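Local coordinates for surface-associated protein CshB (Streptococcus gordonii, PDB 6YZG) that probably acts as a cell-wall-anchored adhesin that binds fibronectin, this piece of it including non-repetitive domain 2, at residues 47-50 with 51-55. Residues are numbered along the deposited sequence; the frame is centred on the assembly and turned at random.
Sequences STEI and YKKRV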
loop_
_atom_site.group_PDB
_atom_site.type_symbol
_atom_site.label_atom_id
_atom_site.label_comp_id
_atom_site.label_asym_id
_atom_site.label_seq_id
_atom_site.Cartn_x
_atom_site.Cartn_y
_atom_site.Cartn_z
ATOM N N SER A 47 0.476 10.284 25.707
ATOM C CA SER A 47 0.258 10.252 27.167
ATOM C C SER A 47 1.279 9.416 27.905
ATOM O O SER A 47 1.157 9.343 29.166
ATOM C CB SER A 47 -1.119 9.749 27.531
ATOM O OG SER A 47 -1.262 8.357 27.330
ATOM N N THR A 48 2.167 8.741 27.200
ATOM C CA THR A 48 3.074 7.777 27.875
ATOM C C THR A 48 4.374 8.406 28.383
ATOM O O THR A 48 4.792 9.385 27.871
ATOM C CB THR A 48 3.446 6.608 26.949
ATOM O OG1 THR A 48 4.214 7.091 25.844
ATOM C CG2 THR A 48 2.237 5.874 26.420
ATOM N N GLU A 49 4.985 7.753 29.361
ATOM C CA GLU A 49 6.311 8.182 29.875
ATOM C C GLU A 49 7.361 7.993 28.774
ATOM O O GLU A 49 8.277 8.716 28.752
ATOM C CB GLU A 49 6.704 7.390 31.121
ATOM C CG GLU A 49 5.795 7.671 32.280
ATOM C CD GLU A 49 6.109 8.859 33.162
ATOM O OE1 GLU A 49 7.203 9.392 33.076
ATOM O OE2 GLU A 49 5.244 9.193 33.994
ATOM N N ILE A 50 7.171 7.006 27.898
ATOM C CA ILE A 50 8.068 6.816 26.742
ATOM C C ILE A 50 8.126 8.132 25.941
ATOM O O ILE A 50 9.183 8.647 25.614
ATOM C CB ILE A 50 7.649 5.624 25.870
ATOM C CG1 ILE A 50 7.631 4.287 26.638
ATOM C CG2 ILE A 50 8.518 5.595 24.641
ATOM C CD1 ILE A 50 6.636 3.347 26.039
ATOM N N TYR A 51 6.947 8.627 25.581
ATOM C CA TYR A 51 6.845 9.855 24.775
ATOM C C TYR A 51 7.365 11.087 25.595
ATOM O O TYR A 51 8.096 11.874 24.999
ATOM C CB TYR A 51 5.377 10.037 24.365
ATOM C CG TYR A 51 5.153 11.254 23.517
ATOM C CD1 TYR A 51 5.307 11.245 22.130
ATOM C CD2 TYR A 51 4.794 12.459 24.132
ATOM C CE1 TYR A 51 5.047 12.348 21.356
ATOM C CE2 TYR A 51 4.540 13.574 23.359
ATOM C CZ TYR A 51 4.646 13.513 21.984
ATOM O OH TYR A 51 4.441 14.677 21.249
ATOM N N LYS A 52 6.998 11.127 26.859
ATOM C CA LYS A 52 7.494 12.218 27.785
ATOM C C LYS A 52 9.006 12.295 27.662
ATOM O O LYS A 52 9.574 13.405 27.423
ATOM C CB LYS A 52 7.048 11.943 29.204
ATOM C CG LYS A 52 7.576 12.981 30.187
ATOM C CD LYS A 52 7.371 12.600 31.587
ATOM C CE LYS A 52 7.633 13.792 32.499
ATOM N NZ LYS A 52 7.648 13.346 33.911
ATOM N N LYS A 53 9.689 11.159 27.738
ATOM C CA LYS A 53 11.168 11.176 27.665
ATOM C C LYS A 53 11.689 11.559 26.278
ATOM O O LYS A 53 12.721 12.170 26.200
ATOM C CB LYS A 53 11.735 9.867 28.213
ATOM C CG LYS A 53 11.419 9.634 29.685
ATOM C CD LYS A 53 11.771 8.279 30.222
ATOM C CE LYS A 53 11.066 7.939 31.520
ATOM N NZ LYS A 53 11.376 6.557 31.959
ATOM N N ARG A 54 10.998 11.170 25.217
ATOM C CA ARG A 54 11.439 11.517 23.878
ATOM C C ARG A 54 11.322 13.031 23.635
ATOM O O ARG A 54 12.140 13.538 22.876
ATOM C CB ARG A 54 10.657 10.764 22.795
ATOM C CG ARG A 54 10.889 9.253 22.867
ATOM C CD ARG A 54 10.090 8.614 21.784
ATOM N NE ARG A 54 10.298 7.150 21.687
ATOM C CZ ARG A 54 9.716 6.396 20.782
ATOM N NH1 ARG A 54 8.832 6.892 19.932
ATOM N NH2 ARG A 54 9.875 5.067 20.780
ATOM N N VAL A 55 10.329 13.705 24.217
ATOM C CA VAL A 55 10.174 15.168 23.907
ATOM C C VAL A 55 10.878 16.008 24.987
ATOM O O VAL A 55 10.949 17.241 24.767
ATOM C CB VAL A 55 8.698 15.609 23.756
ATOM C CG1 VAL A 55 8.043 14.979 22.557
ATOM C CG2 VAL A 55 7.884 15.364 24.996
#
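Thr-48 OG1 has two polar partners: it accepts the N-H of Tyr-51, with N to OG1 at 3.1 Å, and it is also hydrogen-bonded to the carbonyl oxygen of Phe-45. Thr-48 is the N-cap of the short helix 49-55, and its bond to Tyr-51 N is the capping bond. With OG1 set between its own backbone N and carbonyl carbon (chi1 65°), the hydroxyl faces the first turn. Behind the cap, Lys-52 N donates to Thr-48 O at 3.0 Å. Lys-53 N and Arg-54 N donate likewise to Glu-49 O and Ile-50 O, the regular i to i+4 bonds.

The side chains of Glu-49 and Lys-52 lie side by side. Glu-49 bends at chi2 (-86°), which brings OE1 to 3.5 Å from Lys-52 CD. OE1 to Lys-52 NZ is 4.1 Å, too long for a salt bridge, though the charges may attract weakly. Ile-50 CG2 lies over one face of the Arg-54 guanidinium, a turn later, 3.8 Å from NE. Arg-54 NE forms a salt bridge with Asp-285 of the second subunit, and NH1 binds Lys-209 O.

Tyr-51 OH is hydrogen-bonded to Thr-63 OG1 and Asp-206 N. The cap thus satisfies an early helix N-H, while Arg-54, flanked by a methyl group, links this helix to the other subunit through its charge.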